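Local atomic coordinates of sensor protein (Geobacter sulfurreducens, PDB entry 3H7M), a protein that probably acts as a membrane sensor histidine kinase that uses ATP to phosphorylate protein histidine, represented here by its sensor domain resembling periplasmic binding proteins. Residues G35-A43 against Q220-V231; V96-P107 against C159-M170. All coordinates share one frame; numbering follows the deposited sequence. Where two conformers were deposited one is given.

Contact 1 (G35-A43 against Q220-V231); sequences GYNVELTRA and QYEAIRAKWLGV
The hydroxyls of Tyr36 and Tyr221, one from each helix, converge on a single acceptor, the carbonyl O of His93 on strand 87-103, and both hydrogen-bond to it; Tyr36 OH and Tyr221 OH lie 3.1 Å apart. CG of Tyr36 stands opposite its backbone N (chi1 172°), which lays the ring along the C-terminal end of helix 220-227. There Val231 CG1 sits over the centre of one ring face, a CH-pi contact with CG1 3.7 Å from Tyr36 CZ. The ring edge is turned to the indole of Trp228 in an offset edge-to-face pair, planes at 76°, while Tyr36 CB rests squarely over the five-membered ring. That indole face also covers the start of helix 36-48: Trp228 CH2 comes to 3.4 Å from CA of Gly35, the N-cap residue. In the type II periplasmic-binding-protein fold of this sensor domain, the contact packs the first long helix of one lobe against the last helix of the chain, nearly antiparallel at 159°. Between the two, Ile224 is a knob in the hole formed by Tyr36, Glu39, Leu40 and Ala43; its CD1 meets Ala43 CB at 3.7 Å and Leu40 CD1 at 3.9 Å. At the solvent side, in one of its two conformers, Lys227 reaches out fully extended to make a salt bridge to Glu39, NZ to OE1 3.1 Å, so the bridge may be only partly occupied. Glu39 OE1 also touches the indole rim, 3.3 Å from Trp228 CZ2.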
# COMPACT_ATOMS: atom_id res chain seq x y z
N GLY A 35 1.46 0.59 -12.13
CA GLY A 35 2.25 0.76 -10.93
C GLY A 35 3.33 -0.26 -10.68
O GLY A 35 3.41 -1.28 -11.37
N TYR A 36 4.16 0.06 -9.69
CA TYR A 36 5.27 -0.77 -9.25
C TYR A 36 4.80 -2.22 -9.01
O TYR A 36 5.38 -3.15 -9.57
CB TYR A 36 5.84 -0.17 -7.96
CG TYR A 36 6.88 -1.00 -7.23
CD1 TYR A 36 6.58 -1.61 -6.00
CD2 TYR A 36 8.18 -1.13 -7.74
CE1 TYR A 36 7.58 -2.34 -5.29
CE2 TYR A 36 9.17 -1.85 -7.05
CZ TYR A 36 8.87 -2.45 -5.82
OH TYR A 36 9.86 -3.10 -5.10
N ASN A 37 3.75 -2.40 -8.22
CA ASN A 37 3.23 -3.73 -7.92
C ASN A 37 2.89 -4.50 -9.19
O ASN A 37 3.29 -5.66 -9.36
CB ASN A 37 1.98 -3.65 -7.02
CG ASN A 37 2.27 -3.03 -5.63
OD1 ASN A 37 3.40 -2.70 -5.28
ND2 ASN A 37 1.23 -2.88 -4.83
N VAL A 38 2.17 -3.83 -10.07
CA VAL A 38 1.72 -4.39 -11.34
C VAL A 38 2.89 -4.86 -12.20
O VAL A 38 2.93 -5.98 -12.70
CB VAL A 38 0.87 -3.32 -12.08
CG1 VAL A 38 0.55 -3.73 -13.51
CG2 VAL A 38 -0.43 -3.13 -11.31
N GLU A 39 3.86 -4.00 -12.35
CA GLU A 39 5.03 -4.32 -13.13
C GLU A 39 5.76 -5.52 -12.48
O GLU A 39 6.25 -6.43 -13.17
CB GLU A 39 5.93 -3.10 -13.14
CG GLU A 39 6.70 -2.92 -14.41
CD GLU A 39 7.07 -1.48 -14.64
OE1 GLU A 39 6.15 -0.63 -14.52
OE2 GLU A 39 8.26 -1.22 -14.95
N LEU A 40 5.82 -5.51 -11.16
CA LEU A 40 6.47 -6.58 -10.41
C LEU A 40 5.72 -7.89 -10.65
O LEU A 40 6.30 -8.92 -10.99
CB LEU A 40 6.47 -6.22 -8.93
CG LEU A 40 7.78 -6.43 -8.19
CD1 LEU A 40 8.95 -5.89 -9.01
CD2 LEU A 40 7.71 -5.74 -6.84
N THR A 41 4.41 -7.85 -10.47
CA THR A 41 3.59 -9.01 -10.69
C THR A 41 3.68 -9.51 -12.12
O THR A 41 3.79 -10.71 -12.35
CB THR A 41 2.15 -8.70 -10.38
OG1 THR A 41 2.02 -8.47 -8.99
CG2 THR A 41 1.24 -9.87 -10.82
N ARG A 42 3.65 -8.61 -13.10
CA ARG A 42 3.75 -9.07 -14.47
C ARG A 42 5.09 -9.71 -14.70
O ARG A 42 5.19 -10.73 -15.39
CB ARG A 42 3.58 -7.93 -15.48
CG ARG A 42 2.15 -7.42 -15.61
CD ARG A 42 1.94 -6.66 -16.92
NE ARG A 42 0.56 -6.17 -17.06
CZ ARG A 42 0.22 -4.89 -16.98
NH1 ARG A 42 1.14 -3.96 -16.77
NH2 ARG A 42 -1.06 -4.53 -17.10
N ALA A 43 6.13 -9.14 -14.11
CA ALA A 43 7.45 -9.70 -14.32
C ALA A 43 7.53 -11.09 -13.69
O ALA A 43 8.10 -12.00 -14.28
CB ALA A 43 8.54 -8.80 -13.74
N GLN A 220 16.40 -7.69 -12.52
CA GLN A 220 15.17 -7.14 -13.07
C GLN A 220 14.41 -6.39 -11.99
O GLN A 220 13.72 -5.41 -12.27
CB GLN A 220 14.29 -8.25 -13.67
CG GLN A 220 13.48 -7.78 -14.85
CD GLN A 220 12.48 -8.81 -15.36
OE1 GLN A 220 12.75 -10.03 -15.39
NE2 GLN A 220 11.31 -8.32 -15.79
N TYR A 221 14.51 -6.88 -10.76
CA TYR A 221 13.85 -6.25 -9.62
C TYR A 221 14.29 -4.79 -9.47
O TYR A 221 13.46 -3.88 -9.38
CB TYR A 221 14.20 -6.96 -8.32
CG TYR A 221 13.74 -6.20 -7.10
CD1 TYR A 221 12.42 -6.27 -6.68
CD2 TYR A 221 14.63 -5.41 -6.36
CE1 TYR A 221 11.98 -5.59 -5.55
CE2 TYR A 221 14.21 -4.72 -5.23
CZ TYR A 221 12.88 -4.83 -4.83
OH TYR A 221 12.45 -4.20 -3.69
N GLU A 222 15.60 -4.56 -9.44
CA GLU A 222 16.10 -3.20 -9.29
C GLU A 222 15.73 -2.36 -10.52
O GLU A 222 15.42 -1.18 -10.39
CB GLU A 222 17.62 -3.20 -9.09
CG GLU A 222 18.10 -3.87 -7.79
CD GLU A 222 17.48 -3.27 -6.52
OE1 GLU A 222 16.99 -2.11 -6.56
OE2 GLU A 222 17.51 -3.97 -5.48
N ALA A 223 15.76 -2.97 -11.70
CA ALA A 223 15.42 -2.26 -12.93
C ALA A 223 14.01 -1.74 -12.82
O ALA A 223 13.74 -0.59 -13.18
CB ALA A 223 15.51 -3.18 -14.14
N ILE A 224 13.12 -2.57 -12.29
CA ILE A 224 11.74 -2.14 -12.14
C ILE A 224 11.64 -1.09 -11.05
O ILE A 224 10.96 -0.08 -11.22
CB ILE A 224 10.83 -3.31 -11.82
CG1 ILE A 224 10.77 -4.27 -13.03
CG2 ILE A 224 9.44 -2.80 -11.50
CD1 ILE A 224 10.15 -5.63 -12.76
N ARG A 225 12.32 -1.33 -9.94
CA ARG A 225 12.26 -0.39 -8.82
C ARG A 225 12.83 0.98 -9.17
O ARG A 225 12.28 1.99 -8.78
CB ARG A 225 12.98 -0.93 -7.58
CG ARG A 225 12.77 -0.04 -6.35
CD ARG A 225 13.34 -0.66 -5.08
NE ARG A 225 14.79 -0.75 -5.11
CZ ARG A 225 15.60 0.26 -4.81
NH1 ARG A 225 15.09 1.43 -4.45
NH2 ARG A 225 16.92 0.08 -4.84
N ALA A 226 13.93 1.01 -9.91
CA ALA A 226 14.53 2.29 -10.24
C ALA A 226 13.56 3.19 -11.01
O ALA A 226 13.65 4.40 -10.95
CB ALA A 226 15.81 2.07 -11.05
N LYS A 227 12.62 2.57 -11.73
CA LYS A 227 11.64 3.32 -12.50
C LYS A 227 10.79 4.23 -11.62
O LYS A 227 10.54 5.39 -11.96
CB LYS A 227 10.73 2.35 -13.28
CG LYS A 227 9.58 3.00 -14.06
CD LYS A 227 8.83 1.96 -14.89
CE LYS A 227 7.73 2.57 -15.76
NZ LYS A 227 7.05 1.51 -16.56
N TRP A 228 10.36 3.69 -10.48
CA TRP A 228 9.53 4.44 -9.55
C TRP A 228 10.31 5.09 -8.41
O TRP A 228 10.58 4.46 -7.38
CB TRP A 228 8.44 3.53 -9.02
CG TRP A 228 7.80 2.71 -10.13
CD1 TRP A 228 8.27 1.55 -10.66
CD2 TRP A 228 6.57 2.99 -10.82
NE1 TRP A 228 7.41 1.07 -11.63
CE2 TRP A 228 6.36 1.93 -11.75
CE3 TRP A 228 5.62 4.02 -10.74
CZ2 TRP A 228 5.24 1.88 -12.60
CZ3 TRP A 228 4.49 3.97 -11.59
CH2 TRP A 228 4.32 2.90 -12.50
N LEU A 229 10.67 6.37 -8.63
CA LEU A 229 11.44 7.17 -7.67
C LEU A 229 10.91 7.12 -6.25
O LEU A 229 9.70 7.24 -6.02
CB LEU A 229 11.48 8.62 -8.11
CG LEU A 229 12.18 8.93 -9.42
CD1 LEU A 229 11.71 10.27 -9.91
CD2 LEU A 229 13.69 8.92 -9.24
N GLY A 230 11.82 6.94 -5.29
CA GLY A 230 11.44 6.90 -3.89
C GLY A 230 11.06 5.52 -3.37
O GLY A 230 11.01 5.31 -2.15
N VAL A 231 10.78 4.60 -4.28
CA VAL A 231 10.42 3.24 -3.88
C VAL A 231 11.68 2.57 -3.31
O VAL A 231 12.71 2.47 -3.96
CB VAL A 231 9.84 2.44 -5.08
CG1 VAL A 231 9.59 0.99 -4.67
CG2 VAL A 231 8.55 3.06 -5.53

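Contact 2 (V96-P107 against C159-M170); sequences VYHAIFARRDSP and CDYAVVAMVPGM
Phe101 and Ala162 form a hydrogen-bonded antiparallel pair, the Phe101 N-H pointing almost straight at Ala162 O (2.8 Å, 175°). From there the Phe101 side chain rises toward helix 166-175, its CG lying beside the backbone N and opposite the carbonyl carbon (chi1 -71°). CB passes Ala162 O at 3.7 Å. One flank of the ring, CD2 and CE2, bears on Val164, with CE2 only 3.3 Å from Val164 CG2. At the tip, CZ comes to 3.7 Å from CA of Gly169, whose lack of a side chain permits the approach, and has Met166 O at the ring edge. On the other flank Phe101 CE1 lies 3.9 Å from Met170 SD, a Met-aromatic contact at the ring edge. Replacing this ring by an alanine would probably open a gap between strand and helix and leave Met170 and Val164 without their common partner. The strands belong to the central sheet of the second lobe, and helix 166-175 starts where 161-165 ends: Met166 N bonds to Tyr97 O, which a water also links to Val167 N. Elsewhere Ile100 CG2 packs on Tyr161 CD1. Farther along, Arg103 NH1 bonds to Cys159 O (3.0 Å), which lies in the guanidinium plane, and to Leu154 O of helix 147-155; these carbonyl dipoles are likely to stabilise its positive charge, with Asp105 only a long salt bridge away.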
# COMPACT_ATOMS: atom_id res chain seq x y z
N VAL A 96 7.50 0.34 3.26
CA VAL A 96 6.69 1.54 3.22
C VAL A 96 6.74 2.37 4.50
O VAL A 96 6.23 1.96 5.54
CB VAL A 96 5.22 1.18 2.96
CG1 VAL A 96 4.37 2.45 2.89
CG2 VAL A 96 5.11 0.40 1.69
N TYR A 97 7.35 3.54 4.44
CA TYR A 97 7.41 4.44 5.59
C TYR A 97 6.16 5.29 5.60
O TYR A 97 5.50 5.45 4.58
CB TYR A 97 8.60 5.37 5.48
CG TYR A 97 9.91 4.78 5.90
CD1 TYR A 97 10.23 4.65 7.25
CD2 TYR A 97 10.85 4.41 4.95
CE1 TYR A 97 11.49 4.18 7.64
CE2 TYR A 97 12.11 3.94 5.33
CZ TYR A 97 12.42 3.83 6.68
OH TYR A 97 13.66 3.38 7.05
N HIS A 98 5.83 5.84 6.76
CA HIS A 98 4.68 6.73 6.85
C HIS A 98 5.17 8.12 7.14
O HIS A 98 6.36 8.36 7.36
CB HIS A 98 3.72 6.33 7.95
CG HIS A 98 2.84 5.18 7.61
ND1 HIS A 98 3.28 3.88 7.65
CD2 HIS A 98 1.55 5.13 7.21
CE1 HIS A 98 2.29 3.07 7.30
NE2 HIS A 98 1.23 3.81 7.02
N ALA A 99 4.25 9.06 7.15
CA ALA A 99 4.65 10.41 7.43
C ALA A 99 3.45 11.20 7.88
O ALA A 99 2.31 10.81 7.64
CB ALA A 99 5.25 11.04 6.20
N ILE A 100 3.72 12.28 8.60
CA ILE A 100 2.66 13.16 9.02
C ILE A 100 2.73 14.34 8.05
O ILE A 100 3.78 14.94 7.82
CB ILE A 100 2.85 13.66 10.45
CG1 ILE A 100 2.68 12.50 11.44
CG2 ILE A 100 1.83 14.77 10.74
CD1 ILE A 100 3.08 12.87 12.86
N PHE A 101 1.58 14.64 7.48
CA PHE A 101 1.39 15.70 6.52
C PHE A 101 0.56 16.83 7.16
O PHE A 101 -0.33 16.57 7.98
CB PHE A 101 0.63 15.15 5.30
CG PHE A 101 1.45 14.22 4.45
CD1 PHE A 101 2.28 14.72 3.44
CD2 PHE A 101 1.42 12.84 4.66
CE1 PHE A 101 3.05 13.87 2.66
CE2 PHE A 101 2.19 11.99 3.88
CZ PHE A 101 3.01 12.51 2.87
N ALA A 102 0.85 18.06 6.75
CA ALA A 102 0.15 19.24 7.25
C ALA A 102 0.20 20.36 6.22
O ALA A 102 1.05 20.35 5.33
CB ALA A 102 0.80 19.72 8.54
N ARG A 103 -0.70 21.34 6.34
CA ARG A 103 -0.69 22.49 5.45
C ARG A 103 0.53 23.27 5.91
O ARG A 103 0.87 23.22 7.10
CB ARG A 103 -1.96 23.32 5.59
CG ARG A 103 -3.21 22.55 5.18
CD ARG A 103 -4.47 23.41 5.25
NE ARG A 103 -4.68 23.91 6.60
CZ ARG A 103 -5.26 23.21 7.58
NH1 ARG A 103 -5.70 21.98 7.37
NH2 ARG A 103 -5.38 23.77 8.77
N ARG A 104 1.21 23.95 4.98
CA ARG A 104 2.42 24.72 5.27
C ARG A 104 2.30 25.72 6.41
O ARG A 104 3.18 25.81 7.26
CB ARG A 104 2.88 25.50 4.04
CG ARG A 104 3.59 24.66 3.04
CD ARG A 104 4.09 25.48 1.87
NE ARG A 104 4.75 24.60 0.92
CZ ARG A 104 4.15 23.57 0.33
NH1 ARG A 104 2.87 23.31 0.60
NH2 ARG A 104 4.81 22.79 -0.51
N ASP A 105 1.22 26.48 6.40
CA ASP A 105 1.00 27.46 7.44
C ASP A 105 1.00 26.73 8.79
O ASP A 105 1.85 26.99 9.64
CB ASP A 105 -0.35 28.17 7.20
CG ASP A 105 -1.39 27.25 6.57
OD1 ASP A 105 -1.16 26.77 5.44
OD2 ASP A 105 -2.45 27.01 7.20
N SER A 106 0.07 25.79 8.94
CA SER A 106 -0.10 24.99 10.14
C SER A 106 1.12 24.71 11.00
O SER A 106 2.26 24.70 10.52
CB SER A 106 -0.78 23.68 9.79
OG SER A 106 -2.13 23.92 9.44
N PRO A 107 0.88 24.47 12.31
CA PRO A 107 1.89 24.18 13.33
C PRO A 107 2.52 22.82 13.05
O PRO A 107 1.81 21.81 12.98
CB PRO A 107 1.08 24.14 14.63
CG PRO A 107 -0.23 24.83 14.29
CD PRO A 107 -0.47 24.41 12.88
N CYS A 159 -9.41 19.09 8.32
CA CYS A 159 -8.88 18.33 9.46
C CYS A 159 -7.55 19.00 9.78
O CYS A 159 -7.14 19.91 9.06
CB CYS A 159 -8.71 16.84 9.11
SG CYS A 159 -7.66 16.42 7.68
N ASP A 160 -6.87 18.57 10.85
CA ASP A 160 -5.62 19.23 11.20
C ASP A 160 -4.35 18.62 10.68
O ASP A 160 -3.37 19.32 10.44
CB ASP A 160 -5.48 19.38 12.73
CG ASP A 160 -6.65 20.13 13.36
OD1 ASP A 160 -7.02 21.21 12.84
OD2 ASP A 160 -7.18 19.63 14.37
N TYR A 161 -4.34 17.30 10.57
CA TYR A 161 -3.16 16.59 10.08
C TYR A 161 -3.66 15.37 9.40
O TYR A 161 -4.86 15.03 9.51
CB TYR A 161 -2.27 16.14 11.23
CG TYR A 161 -1.60 17.28 11.95
CD1 TYR A 161 -0.41 17.82 11.47
CD2 TYR A 161 -2.19 17.85 13.09
CE1 TYR A 161 0.18 18.91 12.10
CE2 TYR A 161 -1.60 18.94 13.73
CZ TYR A 161 -0.42 19.47 13.23
OH TYR A 161 0.18 20.53 13.86
N ALA A 162 -2.76 14.74 8.67
CA ALA A 162 -3.09 13.49 8.00
C ALA A 162 -1.84 12.65 8.10
O ALA A 162 -0.73 13.18 8.07
CB ALA A 162 -3.47 13.72 6.55
N VAL A 163 -2.04 11.34 8.25
CA VAL A 163 -0.93 10.39 8.33
C VAL A 163 -1.15 9.35 7.23
O VAL A 163 -2.14 8.63 7.24
CB VAL A 163 -0.90 9.70 9.72
CG1 VAL A 163 -0.01 8.45 9.66
CG2 VAL A 163 -0.37 10.67 10.79
N VAL A 164 -0.24 9.30 6.27
CA VAL A 164 -0.38 8.34 5.18
C VAL A 164 1.00 7.94 4.74
O VAL A 164 1.99 8.54 5.18
CB VAL A 164 -1.14 8.92 3.97
CG1 VAL A 164 -2.47 9.46 4.39
CG2 VAL A 164 -0.32 10.00 3.31
N ALA A 165 1.07 6.92 3.89
CA ALA A 165 2.36 6.45 3.43
C ALA A 165 3.03 7.58 2.69
O ALA A 165 2.45 8.24 1.82
CB ALA A 165 2.20 5.24 2.54
N MET A 166 4.27 7.81 3.07
CA MET A 166 5.08 8.85 2.50
C MET A 166 5.08 8.95 0.96
O MET A 166 4.67 9.97 0.38
CB MET A 166 6.50 8.65 2.99
CG MET A 166 7.49 9.55 2.34
SD MET A 166 7.48 11.13 3.14
CE MET A 166 8.76 10.80 4.39
N VAL A 167 5.55 7.90 0.31
CA VAL A 167 5.66 7.94 -1.13
C VAL A 167 4.33 8.20 -1.80
O VAL A 167 4.19 9.10 -2.62
CB VAL A 167 6.37 6.68 -1.63
CG1 VAL A 167 6.31 6.58 -3.15
CG2 VAL A 167 7.83 6.74 -1.15
N PRO A 168 3.33 7.41 -1.47
CA PRO A 168 2.04 7.68 -2.11
C PRO A 168 1.63 9.15 -1.84
O PRO A 168 1.02 9.81 -2.68
CB PRO A 168 1.12 6.70 -1.42
CG PRO A 168 2.07 5.48 -1.21
CD PRO A 168 3.32 6.15 -0.71
N GLY A 169 2.00 9.63 -0.66
CA GLY A 169 1.69 10.98 -0.26
C GLY A 169 2.25 11.97 -1.24
O GLY A 169 1.52 12.80 -1.78
N MET A 170 3.55 11.89 -1.46
CA MET A 170 4.20 12.77 -2.41
C MET A 170 3.60 12.61 -3.81
O MET A 170 3.32 13.59 -4.47
CB MET A 170 5.69 12.50 -2.43
CG MET A 170 6.33 12.64 -1.05
SD MET A 170 5.71 14.11 -0.16
CE MET A 170 6.69 15.42 -0.88
O HOH W 1 6.08 5.28 1.69
O HOH W 2 -2.57 21.38 8.65

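How the contacts relate
From the N terminus, the chain lays down 35-43 in the first lobe, then crosses on the long strand 87-103 into the second, where 159-170 returns to pair with 96-107 and closes the shorter loop, contact 2. Strand 181-198 leads back, and 220-231 closes the long loop at contact 1 near the C terminus. Contact 2 therefore lies wholly within contact 1's loop, and the two do not cross. Their centres are about 24 Å apart, yet they touch, Gly230 O packing 3.6 Å from Val167 CG2. Strand 87-103 serves both: His93 contributes to contact 1, and residues from Val96 onward build contact 2.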